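Local coordinates for protein starch synthase I (PDB 4HLN) that belongs to the plant starch synthases, glycosyltransferase-family proteins built from two Rossmann-like domains, at residues V123-A135 with Y260-A273. Numbering follows the deposited sequence.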
loop_
_atom_site.group_PDB
_atom_site.type_symbol
_atom_site.label_atom_id
_atom_site.label_comp_id
_atom_site.label_asym_id
_atom_site.label_seq_id
_atom_site.Cartn_x
_atom_site.Cartn_y
_atom_site.Cartn_z
ATOM N N VAL A 123 20.530 -10.241 9.674
ATOM C CA VAL A 123 20.046 -10.223 11.041
ATOM C C VAL A 123 18.581 -10.584 11.038
ATOM O O VAL A 123 17.748 -9.792 10.610
ATOM C CB VAL A 123 20.148 -8.822 11.645
ATOM C CG1 VAL A 123 19.830 -8.873 13.123
ATOM C CG2 VAL A 123 21.519 -8.252 11.405
ATOM N N THR A 124 18.268 -11.780 11.512
ATOM C CA THR A 124 16.886 -12.193 11.661
ATOM C C THR A 124 16.313 -11.540 12.920
ATOM O O THR A 124 17.026 -11.322 13.894
ATOM C CB THR A 124 16.788 -13.714 11.785
ATOM O OG1 THR A 124 17.453 -14.125 12.982
ATOM C CG2 THR A 124 17.446 -14.389 10.591
ATOM N N ARG A 125 15.025 -11.225 12.895
ATOM C CA ARG A 125 14.397 -10.533 14.012
ATOM C C ARG A 125 13.072 -11.165 14.404
ATOM O O ARG A 125 12.568 -12.084 13.731
ATOM C CB ARG A 125 14.159 -9.061 13.668
ATOM C CG ARG A 125 15.407 -8.324 13.290
ATOM C CD ARG A 125 15.567 -7.144 14.183
ATOM N NE ARG A 125 16.890 -6.541 14.102
ATOM C CZ ARG A 125 17.635 -6.259 15.167
ATOM N NH1 ARG A 125 18.826 -5.698 15.016
ATOM N NH2 ARG A 125 17.180 -6.536 16.388
ATOM N N SER A 126 12.524 -10.659 15.506
ATOM C CA SER A 126 11.187 -11.021 15.930
ATOM C C SER A 126 10.276 -9.861 15.574
ATOM O O SER A 126 10.470 -8.740 16.036
ATOM C CB SER A 126 11.143 -11.323 17.424
ATOM O OG SER A 126 11.818 -12.544 17.697
ATOM N N ILE A 127 9.293 -10.139 14.731
ATOM C CA ILE A 127 8.470 -9.091 14.153
ATOM C C ILE A 127 7.010 -9.352 14.425
ATOM O O ILE A 127 6.506 -10.439 14.142
ATOM C CB ILE A 127 8.692 -8.997 12.650
ATOM C CG1 ILE A 127 10.178 -8.827 12.364
ATOM C CG2 ILE A 127 7.950 -7.821 12.089
ATOM C CD1 ILE A 127 10.514 -8.917 10.910
ATOM N N VAL A 128 6.334 -8.352 14.981
ATOM C CA VAL A 128 4.937 -8.505 15.344
ATOM C C VAL A 128 4.085 -7.530 14.544
ATOM O O VAL A 128 4.089 -6.327 14.805
ATOM C CB VAL A 128 4.711 -8.274 16.857
ATOM C CG1 VAL A 128 3.271 -8.540 17.221
ATOM C CG2 VAL A 128 5.652 -9.153 17.708
ATOM N N PHE A 129 3.372 -8.049 13.551
ATOM C CA PHE A 129 2.401 -7.238 12.816
ATOM C C PHE A 129 1.129 -7.095 13.612
ATOM O O PHE A 129 0.610 -8.076 14.124
ATOM C CB PHE A 129 2.078 -7.859 11.458
ATOM C CG PHE A 129 3.185 -7.729 10.468
ATOM C CD1 PHE A 129 3.190 -6.694 9.547
ATOM C CD2 PHE A 129 4.255 -8.620 10.488
ATOM C CE1 PHE A 129 4.235 -6.568 8.644
ATOM C CE2 PHE A 129 5.301 -8.503 9.590
ATOM C CZ PHE A 129 5.290 -7.474 8.662
ATOM N N VAL A 130 0.625 -5.870 13.721
ATOM C CA VAL A 130 -0.687 -5.646 14.323
ATOM C C VAL A 130 -1.618 -4.986 13.301
ATOM O O VAL A 130 -1.256 -4.002 12.642
ATOM C CB VAL A 130 -0.585 -4.826 15.623
ATOM C CG1 VAL A 130 -1.937 -4.795 16.360
ATOM C CG2 VAL A 130 0.514 -5.407 16.523
ATOM N N THR A 131 -2.818 -5.531 13.156
ATOM C CA THR A 131 -3.684 -5.105 12.065
ATOM C C THR A 131 -5.152 -5.374 12.347
ATOM O O THR A 131 -5.494 -6.268 13.114
ATOM C CB THR A 131 -3.282 -5.796 10.741
ATOM O OG1 THR A 131 -4.106 -5.324 9.664
ATOM C CG2 THR A 131 -3.412 -7.297 10.863
ATOM N N GLY A 132 -6.015 -4.578 11.727
ATOM C CA GLY A 132 -7.450 -4.742 11.869
ATOM C C GLY A 132 -8.015 -5.554 10.727
ATOM O O GLY A 132 -9.169 -5.954 10.766
ATOM N N GLU A 133 -7.190 -5.785 9.708
ATOM C CA GLU A 133 -7.557 -6.606 8.563
ATOM C C GLU A 133 -7.687 -8.061 8.947
ATOM O O GLU A 133 -7.052 -8.518 9.892
ATOM C CB GLU A 133 -6.480 -6.523 7.493
ATOM C CG GLU A 133 -6.587 -5.352 6.563
ATOM C CD GLU A 133 -5.611 -5.480 5.412
ATOM O OE1 GLU A 133 -5.376 -4.468 4.711
ATOM O OE2 GLU A 133 -5.078 -6.601 5.215
ATOM N N ALA A 134 -8.487 -8.793 8.184
ATOM C CA ALA A 134 -8.625 -10.232 8.367
ATOM C C ALA A 134 -7.615 -11.026 7.515
ATOM O O ALA A 134 -7.091 -10.518 6.513
ATOM C CB ALA A 134 -10.055 -10.665 8.071
ATOM N N ALA A 135 -7.358 -12.270 7.923
ATOM C CA ALA A 135 -6.260 -13.075 7.371
ATOM C C ALA A 135 -6.489 -13.580 5.953
ATOM O O ALA A 135 -7.530 -14.163 5.642
ATOM C CB ALA A 135 -5.917 -14.248 8.298
ATOM N N TYR A 260 7.818 -14.686 22.438
ATOM C CA TYR A 260 8.527 -13.828 21.489
ATOM C C TYR A 260 9.445 -12.871 22.225
ATOM O O TYR A 260 10.496 -12.483 21.709
ATOM C CB TYR A 260 7.538 -13.023 20.638
ATOM C CG TYR A 260 7.235 -13.624 19.279
ATOM C CD1 TYR A 260 6.675 -14.895 19.163
ATOM C CD2 TYR A 260 7.480 -12.909 18.110
ATOM C CE1 TYR A 260 6.374 -15.435 17.920
ATOM C CE2 TYR A 260 7.193 -13.449 16.856
ATOM C CZ TYR A 260 6.637 -14.708 16.773
ATOM O OH TYR A 260 6.349 -15.251 15.545
ATOM N N GLY A 261 9.026 -12.472 23.426
ATOM C CA GLY A 261 9.818 -11.585 24.250
ATOM C C GLY A 261 9.798 -10.092 23.949
ATOM O O GLY A 261 8.861 -9.571 23.330
ATOM N N GLN A 262 10.849 -9.401 24.389
ATOM C CA GLN A 262 10.833 -7.943 24.440
ATOM C C GLN A 262 11.807 -7.222 23.519
ATOM O O GLN A 262 12.131 -6.060 23.760
ATOM C CB GLN A 262 11.071 -7.479 25.869
ATOM C CG GLN A 262 10.234 -8.206 26.856
ATOM C CD GLN A 262 10.346 -7.618 28.236
ATOM O OE1 GLN A 262 10.824 -6.485 28.419
ATOM N NE2 GLN A 262 9.896 -8.381 29.226
ATOM N N SER A 263 12.270 -7.895 22.474
ATOM C CA SER A 263 13.124 -7.251 21.479
ATOM C C SER A 263 12.444 -7.305 20.129
ATOM O O SER A 263 13.024 -7.733 19.124
ATOM C CB SER A 263 14.487 -7.924 21.409
ATOM O OG SER A 263 15.170 -7.782 22.640
ATOM N N CYS A 264 11.197 -6.869 20.116
ATOM C CA CYS A 264 10.383 -7.007 18.925
ATOM C C CYS A 264 10.297 -5.753 18.091
ATOM O O CYS A 264 10.406 -4.631 18.594
ATOM C CB CYS A 264 8.989 -7.467 19.311
ATOM S SG CYS A 264 9.068 -9.111 20.006
ATOM N N MET A 265 10.129 -5.955 16.797
ATOM C CA MET A 265 9.693 -4.868 15.953
ATOM C C MET A 265 8.182 -5.020 15.788
ATOM O O MET A 265 7.701 -6.011 15.226
ATOM C CB MET A 265 10.427 -4.859 14.604
ATOM C CG MET A 265 9.929 -3.739 13.643
ATOM S SD MET A 265 10.000 -2.019 14.257
ATOM C CE MET A 265 11.773 -1.765 14.292
ATOM N N PHE A 266 7.437 -4.066 16.345
ATOM C CA PHE A 266 6.002 -4.013 16.115
ATOM C C PHE A 266 5.740 -3.217 14.855
ATOM O O PHE A 266 6.153 -2.071 14.757
ATOM C CB PHE A 266 5.294 -3.333 17.268
ATOM C CG PHE A 266 5.304 -4.118 18.528
ATOM C CD1 PHE A 266 4.208 -4.875 18.889
ATOM C CD2 PHE A 266 6.404 -4.093 19.366
ATOM C CE1 PHE A 266 4.210 -5.604 20.071
ATOM C CE2 PHE A 266 6.412 -4.808 20.542
ATOM C CZ PHE A 266 5.313 -5.567 20.898
ATOM N N VAL A 267 5.073 -3.840 13.890
ATOM C CA VAL A 267 4.614 -3.147 12.692
ATOM C C VAL A 267 3.111 -2.925 12.798
ATOM O O VAL A 267 2.314 -3.841 12.586
ATOM C CB VAL A 267 4.889 -3.955 11.433
ATOM C CG1 VAL A 267 4.399 -3.204 10.223
ATOM C CG2 VAL A 267 6.352 -4.221 11.315
ATOM N N VAL A 268 2.721 -1.708 13.144
ATOM C CA VAL A 268 1.312 -1.419 13.342
ATOM C C VAL A 268 0.645 -0.740 12.136
ATOM O O VAL A 268 1.123 0.252 11.606
ATOM C CB VAL A 268 1.122 -0.658 14.636
ATOM C CG1 VAL A 268 1.975 -1.338 15.700
ATOM C CG2 VAL A 268 1.549 0.776 14.468
ATOM N N ASN A 269 -0.458 -1.321 11.690
ATOM C CA ASN A 269 -1.084 -0.897 10.450
ATOM C C ASN A 269 -2.271 -0.015 10.698
ATOM O O ASN A 269 -3.267 -0.451 11.294
ATOM C CB ASN A 269 -1.495 -2.106 9.621
ATOM C CG ASN A 269 -0.299 -2.837 9.066
ATOM O OD1 ASN A 269 0.042 -2.692 7.896
ATOM N ND2 ASN A 269 0.370 -3.602 9.917
ATOM N N ASP A 270 -2.141 1.238 10.262
ATOM C CA ASP A 270 -3.269 2.160 10.228
ATOM C C ASP A 270 -3.800 2.499 11.613
ATOM O O ASP A 270 -3.131 2.251 12.613
ATOM C CB ASP A 270 -4.365 1.578 9.329
ATOM C CG ASP A 270 -3.913 1.469 7.867
ATOM O OD1 ASP A 270 -3.473 2.506 7.294
ATOM O OD2 ASP A 270 -3.967 0.342 7.309
ATOM N N TRP A 271 -4.997 3.061 11.700
ATOM C CA TRP A 271 -5.406 3.570 13.005
ATOM C C TRP A 271 -5.798 2.453 13.936
ATOM O O TRP A 271 -5.663 2.582 15.144
ATOM C CB TRP A 271 -6.524 4.613 12.903
ATOM C CG TRP A 271 -7.893 4.066 12.764
ATOM C CD1 TRP A 271 -8.565 3.838 11.598
ATOM C CD2 TRP A 271 -8.784 3.683 13.825
ATOM N NE1 TRP A 271 -9.815 3.336 11.864
ATOM C CE2 TRP A 271 -9.982 3.241 13.222
ATOM C CE3 TRP A 271 -8.688 3.668 15.222
ATOM C CZ2 TRP A 271 -11.081 2.791 13.972
ATOM C CZ3 TRP A 271 -9.788 3.226 15.971
ATOM C CH2 TRP A 271 -10.967 2.795 15.340
ATOM N N HIS A 272 -6.272 1.352 13.371
ATOM C CA HIS A 272 -6.754 0.246 14.185
ATOM C C HIS A 272 -5.717 -0.225 15.195
ATOM O O HIS A 272 -6.065 -0.632 16.298
ATOM C CB HIS A 272 -7.202 -0.912 13.305
ATOM C CG HIS A 272 -8.230 -0.521 12.296
ATOM N ND1 HIS A 272 -7.901 -0.118 11.019
ATOM C CD2 HIS A 272 -9.579 -0.444 12.385
ATOM C CE1 HIS A 272 -9.007 0.181 10.361
ATOM N NE2 HIS A 272 -10.039 -0.008 11.167
ATOM N N ALA A 273 -4.450 -0.153 14.814
ATOM C CA ALA A 273 -3.363 -0.621 15.669
ATOM C C ALA A 273 -2.520 0.528 16.205
ATOM O O ALA A 273 -1.407 0.319 16.665
ATOM C CB ALA A 273 -2.468 -1.589 14.888
HETATM O O HOH W 1 11.240 -14.375 19.666
HETATM O O HOH W 2 -5.469 -1.986 10.524
#
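F129 and V267 touch across two neighbouring parallel strands, 126-130 and 264-269, at the centre of the Rossmann-like sheet in the starch synthase catalytic domain. The two strands run the same way, their axes 18° apart, and their backbones interlock by alternation: V128 N gives to M265 O, V267 N to V128 O and V130 N to V267 O. The packing is tight along this middle. On one side of the sheet V267 sets CB over a face of the F129 ring, 4.1 Å from its centroid, a CH-pi contact, while its CG2 reaches I127 CG2; helix 611-627 lies over this side, F622 touching V267. Branched and aromatic residues suit such strands, because they fill both flanks of an extended backbone without polar ends to satisfy. In the middle of the opposite side the contacts are apolar too: V128 CB rests 4.0 Å from F266 CD1, and V130 CG1 meets A273 CB at 3.6 Å. With CG1 anti to the backbone N (chi1 -171°), V130 carries that methyl to the small alanine just beyond the neighbouring strand.

The S126 end is the looser, partly exposed one. There one water joins S126 OG to Y260 O, and serine suits the place, its short hydroxyl reaching the water; the Y260 hydroxyl itself bonds D209. At the far end another bound water bridges polar atoms, accepting from G132 N and donating to N269 O, with a weak link to H272 ND1. G132, having no side chain, leaves room for H272, its CA 4.1 Å from H272 CB. Asparagine fits the last strand position because its amide adds a second donor: V130 O receives N269 N at 3.0 Å nearly head-on, and N269 ND2 at 3.2 Å from above the carbonyl plane.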